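Local structure of transcriptional regulator, MarR family (3S2W) at residues A[38-42]-A[124-128]; A[56-60]-A[117-122]. The protein probably binds DNA through a winged helix-turn-helix domain and regulates transcription. One frame throughout, in Å; residues are numbered along the deposited sequence.

Helix 112-133 takes part in both contacts, meeting helix 23-43 in contact 1 and helix 53-61 in contact 2; its two segments are one residue apart in the sequence, and the contact centres lie about 12 Å apart. Contact 2 is nested in the chain between the halves of contact 1. Each is partly buried, with an apolar side and a polar margin. Their chemistry differs: in contact 1 a salt bridge crosses between the segments beside a sulfate, whereas in contact 2 the contacts between the segments are apolar and CH-pi, and the salt bridge stays within helix 112-133. Contact 1 lies towards the helices of the dimer region, contact 2 towards the winged-helix part; both touch the second subunit.

Contact 1 of 2, residues A[38-42]-A[124-128]; sequences YIGKK and IASEW. With SO4 (sulfate ion), chain K.
A sulfate ion, probably from the crystallisation liquor, sits at the polar edge of this helix pair: Y38 OH donates a hydrogen bond to its O1 at 2.6 Å. Segments 38-42 and 124-128 are helical and run roughly antiparallel, at 144°, axes 10.1 Å apart at closest approach. The register pairs Y38 with W128 (CA-CA 7.3 Å) and K42 with I124 (CA-CA 6.9 Å). Y38, chi1 t, points its CB toward the other helix. W128, also t, lays CE3 over one face of the tyrosine ring, 3.5 Å from Y38 CG; the planes meet at 29° and the centroids are 5.0 Å apart, so the rings barely overlap. On the buried side I39 (m, m) brings CD1 to 3.6 Å from I124 CG2 and 4.1 Å from W128 CB. K42 (chi1 and chi2 m) packs CB 3.2 Å from I124 CD1, then carries NZ to E127 OE2, a 2.8 Å salt bridge with weak hydrogen-bond geometry, and makes a weak 3.3 Å bond from NZ to Y38 OH. I158 and G155 of the second subunit pack on Y38 and W128 respectively. Such packing beside the partner subunit is consistent with the MarR-family dimerisation region, built by helices from both ends of the chain.

Contact 2 of 2, residues A[56-60]-A[117-122]; sequences LMRLY and LEPDMK
Both segments are helical and cross steeply, their N-to-C directions 117° apart (signed angle -117°) and their axes 10.9 Å apart at closest approach. M57 faces M121 (CA-CA 7.7 Å) and Y60 faces E118 (CA-CA 7.3 Å); helix 117-122 is kinked at P119 and D120, whose N atoms lack a bond to the preceding turn. Y60, chi1 m, fills the crossing. E118 CG sits 3.5 Å from its ring centroid, 9° off the normal, a CH-pi contact over the face, while M121 CG approaches the ring edge, 4.0 Å from Y60 CE2. Selenomethionine M57 (m, m, m) places SE 3.8 Å from M121 CB and CE 3.8 Å from K122 CG; L56 CD2 lies 4.3 Å from M121 CG. E118, extended (t, t), forms a salt bridge with K122, OE1 to K122 NZ 2.7 Å, NZ being the hydrogen-bond donor. With these charges paired along one helix, their aliphatic stems serve as packing surface: the segments meet through apolar and CH-pi contacts, while the Y60 hydroxyl hydrogen-bonds to G114 O, earlier on helix 112-133.

Contact 1 of 2, residues A[38-42]-A[124-128]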
loop_
_atom_site.group_PDB
_atom_site.type_symbol
_atom_site.label_atom_id
_atom_site.label_comp_id
_atom_site.label_asym_id
_atom_site.label_seq_id
_atom_site.Cartn_x
_atom_site.Cartn_y
_atom_site.Cartn_z
ATOM N N TYR A 38 4.942 2.691 -10.723
ATOM C CA TYR A 38 6.316 2.901 -11.144
ATOM C C TYR A 38 7.062 1.581 -11.284
ATOM O O TYR A 38 7.748 1.366 -12.274
ATOM C CB TYR A 38 7.048 3.797 -10.148
ATOM C CG TYR A 38 8.468 4.025 -10.553
ATOM C CD1 TYR A 38 9.466 3.154 -10.152
ATOM C CD2 TYR A 38 8.811 5.092 -11.378
ATOM C CE1 TYR A 38 10.766 3.343 -10.523
ATOM C CE2 TYR A 38 10.122 5.293 -11.769
ATOM C CZ TYR A 38 11.094 4.417 -11.333
ATOM O OH TYR A 38 12.406 4.604 -11.705
ATOM N N ILE A 39 6.934 0.708 -10.283
ATOM C CA ILE A 39 7.539 -0.604 -10.346
ATOM C C ILE A 39 6.920 -1.381 -11.499
ATOM O O ILE A 39 7.616 -1.996 -12.292
ATOM C CB ILE A 39 7.330 -1.373 -9.037
ATOM C CG1 ILE A 39 7.989 -0.633 -7.870
ATOM C CG2 ILE A 39 7.895 -2.775 -9.126
ATOM C CD1 ILE A 39 9.465 -0.571 -7.960
ATOM N N GLY A 40 5.603 -1.340 -11.585
ATOM C CA GLY A 40 4.871 -2.055 -12.611
ATOM C C GLY A 40 5.387 -1.833 -13.999
ATOM O O GLY A 40 5.512 -2.785 -14.770
ATOM N N LYS A 41 5.704 -0.594 -14.341
ATOM C CA LYS A 41 6.154 -0.334 -15.702
ATOM C C LYS A 41 7.542 -0.891 -15.924
ATOM O O LYS A 41 7.865 -1.369 -17.021
ATOM C CB LYS A 41 6.147 1.155 -16.025
ATOM C CG LYS A 41 4.769 1.711 -16.293
ATOM C CD LYS A 41 4.721 2.419 -17.634
ATOM C CE LYS A 41 5.785 3.505 -17.708
ATOM N NZ LYS A 41 5.200 4.812 -18.106
ATOM N N LYS A 42 8.368 -0.806 -14.886
ATOM C CA LYS A 42 9.737 -1.262 -14.991
ATOM C C LYS A 42 9.805 -2.780 -15.033
ATOM O O LYS A 42 10.711 -3.317 -15.622
ATOM C CB LYS A 42 10.627 -0.704 -13.886
ATOM C CG LYS A 42 10.830 0.815 -13.906
ATOM C CD LYS A 42 11.664 1.222 -15.073
ATOM C CE LYS A 42 12.088 2.680 -14.966
ATOM N NZ LYS A 42 13.403 2.793 -14.308
ATOM N N ILE A 124 15.663 -1.816 -9.752
ATOM C CA ILE A 124 14.376 -1.172 -9.936
ATOM C C ILE A 124 13.843 -0.624 -8.611
ATOM O O ILE A 124 13.318 0.479 -8.578
ATOM C CB ILE A 124 13.329 -2.145 -10.479
ATOM C CG1 ILE A 124 13.666 -2.576 -11.906
ATOM C CG2 ILE A 124 11.988 -1.506 -10.417
ATOM C CD1 ILE A 124 13.615 -1.454 -12.883
ATOM N N ALA A 125 13.965 -1.403 -7.533
ATOM C CA ALA A 125 13.558 -0.958 -6.198
ATOM C C ALA A 125 14.397 0.243 -5.756
ATOM O O ALA A 125 13.932 1.104 -5.035
ATOM C CB ALA A 125 13.691 -2.100 -5.170
ATOM N N SER A 126 15.637 0.303 -6.208
ATOM C CA SER A 126 16.515 1.386 -5.811
ATOM C C SER A 126 16.106 2.662 -6.490
ATOM O O SER A 126 16.098 3.717 -5.874
ATOM C CB SER A 126 17.979 1.068 -6.149
ATOM O OG SER A 126 18.461 0.018 -5.333
ATOM N N GLU A 127 15.771 2.571 -7.769
ATOM C CA GLU A 127 15.479 3.768 -8.545
ATOM C C GLU A 127 14.232 4.392 -7.987
ATOM O O GLU A 127 14.054 5.604 -8.019
ATOM C CB GLU A 127 15.291 3.426 -10.025
ATOM C CG GLU A 127 16.559 2.907 -10.691
ATOM C CD GLU A 127 16.291 2.238 -12.017
ATOM O OE1 GLU A 127 17.246 2.076 -12.806
ATOM O OE2 GLU A 127 15.130 1.862 -12.266
ATOM N N TRP A 128 13.359 3.538 -7.469
ATOM C CA TRP A 128 12.154 4.022 -6.848
ATOM C C TRP A 128 12.462 4.752 -5.529
ATOM O O TRP A 128 11.973 5.863 -5.306
ATOM C CB TRP A 128 11.189 2.872 -6.644
ATOM C CG TRP A 128 9.975 3.286 -5.921
ATOM C CD1 TRP A 128 9.515 2.783 -4.752
ATOM C CD2 TRP A 128 9.084 4.340 -6.286
ATOM N NE1 TRP A 128 8.372 3.435 -4.373
ATOM C CE2 TRP A 128 8.090 4.407 -5.294
ATOM C CE3 TRP A 128 9.021 5.231 -7.367
ATOM C CZ2 TRP A 128 7.026 5.313 -5.353
ATOM C CZ3 TRP A 128 7.976 6.142 -7.415
ATOM C CH2 TRP A 128 6.984 6.160 -6.419
HETATM S S SO4 K . 13.596 7.037 -13.950
HETATM O O1 SO4 K . 13.627 6.813 -12.507
HETATM O O2 SO4 K . 14.722 6.342 -14.578
HETATM O O3 SO4 K . 12.349 6.521 -14.505
HETATM O O4 SO4 K . 13.685 8.471 -14.214
#

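Contact 2 of 2, residues A[56-60]-A[117-122]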
loop_
_atom_site.group_PDB
_atom_site.type_symbol
_atom_site.label_atom_id
_atom_site.label_comp_id
_atom_site.label_asym_id
_atom_site.label_seq_id
_atom_site.Cartn_x
_atom_site.Cartn_y
_atom_site.Cartn_z
ATOM N N LEU A 56 8.519 -12.301 -5.229
ATOM C CA LEU A 56 9.868 -12.416 -5.752
ATOM C C LEU A 56 10.890 -11.811 -4.767
ATOM O O LEU A 56 11.870 -12.466 -4.425
ATOM C CB LEU A 56 9.952 -11.773 -7.127
ATOM C CG LEU A 56 10.922 -12.414 -8.109
ATOM C CD1 LEU A 56 10.667 -13.914 -8.250
ATOM C CD2 LEU A 56 10.847 -11.715 -9.466
HETATM N N MSE A 57 10.648 -10.589 -4.283
HETATM C CA MSE A 57 11.605 -9.916 -3.403
HETATM C C MSE A 57 11.819 -10.687 -2.099
HETATM O O MSE A 57 12.916 -10.705 -1.547
HETATM C CB MSE A 57 11.174 -8.464 -3.098
HETATM C CG MSE A 57 11.249 -7.502 -4.305
HETATM SE SE MSE A 57 13.045 -7.387 -5.135
HETATM C CE MSE A 57 13.962 -6.268 -3.821
ATOM N N ARG A 58 10.766 -11.327 -1.610
ATOM C CA ARG A 58 10.867 -12.147 -0.408
ATOM C C ARG A 58 11.717 -13.406 -0.626
ATOM O O ARG A 58 12.556 -13.743 0.208
ATOM C CB ARG A 58 9.469 -12.525 0.082
ATOM C CG ARG A 58 9.446 -13.162 1.456
ATOM C CD ARG A 58 10.089 -12.269 2.482
ATOM N NE ARG A 58 10.668 -13.057 3.560
ATOM C CZ ARG A 58 10.250 -13.028 4.818
ATOM N NH1 ARG A 58 9.252 -12.230 5.180
ATOM N NH2 ARG A 58 10.847 -13.797 5.715
ATOM N N LEU A 59 11.509 -14.093 -1.749
ATOM C CA LEU A 59 12.314 -15.265 -2.057
ATOM C C LEU A 59 13.803 -14.938 -2.136
ATOM O O LEU A 59 14.628 -15.779 -1.783
ATOM C CB LEU A 59 11.840 -15.930 -3.343
ATOM C CG LEU A 59 10.488 -16.586 -3.156
ATOM C CD1 LEU A 59 9.908 -16.968 -4.507
ATOM C CD2 LEU A 59 10.656 -17.793 -2.252
ATOM N N TYR A 60 14.148 -13.732 -2.599
ATOM C CA TYR A 60 15.558 -13.295 -2.605
ATOM C C TYR A 60 16.126 -13.156 -1.193
ATOM O O TYR A 60 17.340 -13.251 -1.007
ATOM C CB TYR A 60 15.759 -11.965 -3.340
ATOM C CG TYR A 60 15.451 -12.026 -4.804
ATOM C CD1 TYR A 60 15.869 -13.101 -5.567
ATOM C CD2 TYR A 60 14.723 -11.017 -5.424
ATOM C CE1 TYR A 60 15.585 -13.173 -6.908
ATOM C CE2 TYR A 60 14.425 -11.084 -6.772
ATOM C CZ TYR A 60 14.864 -12.164 -7.506
ATOM O OH TYR A 60 14.586 -12.258 -8.843
ATOM N N LEU A 117 17.478 -12.806 -12.171
ATOM C CA LEU A 117 16.676 -11.600 -12.310
ATOM C C LEU A 117 16.989 -10.590 -11.218
ATOM O O LEU A 117 16.761 -9.397 -11.396
ATOM C CB LEU A 117 15.195 -11.931 -12.276
ATOM C CG LEU A 117 14.458 -11.004 -13.235
ATOM C CD1 LEU A 117 15.154 -11.082 -14.579
ATOM C CD2 LEU A 117 12.998 -11.369 -13.367
ATOM N N GLU A 118 17.544 -11.084 -10.113
ATOM C CA GLU A 118 17.703 -10.327 -8.866
ATOM C C GLU A 118 18.394 -8.962 -8.951
ATOM O O GLU A 118 17.922 -8.011 -8.349
ATOM C CB GLU A 118 18.382 -11.192 -7.794
ATOM C CG GLU A 118 18.262 -10.630 -6.409
ATOM C CD GLU A 118 19.092 -11.403 -5.381
ATOM O OE1 GLU A 118 19.240 -10.891 -4.259
ATOM O OE2 GLU A 118 19.604 -12.507 -5.682
ATOM N N PRO A 119 19.529 -8.866 -9.671
ATOM C CA PRO A 119 20.192 -7.565 -9.829
ATOM C C PRO A 119 19.255 -6.542 -10.463
ATOM O O PRO A 119 19.293 -5.354 -10.118
ATOM C CB PRO A 119 21.339 -7.866 -10.812
ATOM C CG PRO A 119 21.593 -9.315 -10.669
ATOM C CD PRO A 119 20.267 -9.950 -10.346
ATOM N N ASP A 120 18.424 -7.001 -11.392
ATOM C CA ASP A 120 17.480 -6.119 -12.074
ATOM C C ASP A 120 16.354 -5.654 -11.122
ATOM O O ASP A 120 16.026 -4.473 -11.069
ATOM C CB ASP A 120 16.894 -6.811 -13.307
ATOM C CG ASP A 120 17.972 -7.423 -14.217
ATOM O OD1 ASP A 120 18.471 -8.546 -13.901
ATOM O OD2 ASP A 120 18.301 -6.783 -15.251
HETATM N N MSE A 121 15.784 -6.589 -10.367
HETATM C CA MSE A 121 14.748 -6.270 -9.402
HETATM C C MSE A 121 15.269 -5.321 -8.318
HETATM O O MSE A 121 14.651 -4.295 -8.017
HETATM C CB MSE A 121 14.247 -7.552 -8.756
HETATM C CG MSE A 121 13.687 -8.563 -9.744
HETATM SE SE MSE A 121 12.155 -7.869 -10.750
HETATM C CE MSE A 121 13.082 -7.202 -12.327
ATOM N N LYS A 122 16.409 -5.647 -7.725
ATOM C CA LYS A 122 16.906 -4.800 -6.657
ATOM C C LYS A 122 17.236 -3.391 -7.152
ATOM O O LYS A 122 17.088 -2.401 -6.407
ATOM C CB LYS A 122 18.066 -5.466 -5.910
ATOM C CG LYS A 122 17.580 -6.501 -4.851
ATOM C CD LYS A 122 18.735 -7.132 -4.061
ATOM C CE LYS A 122 18.227 -8.059 -2.945
ATOM N NZ LYS A 122 19.307 -8.932 -2.360
#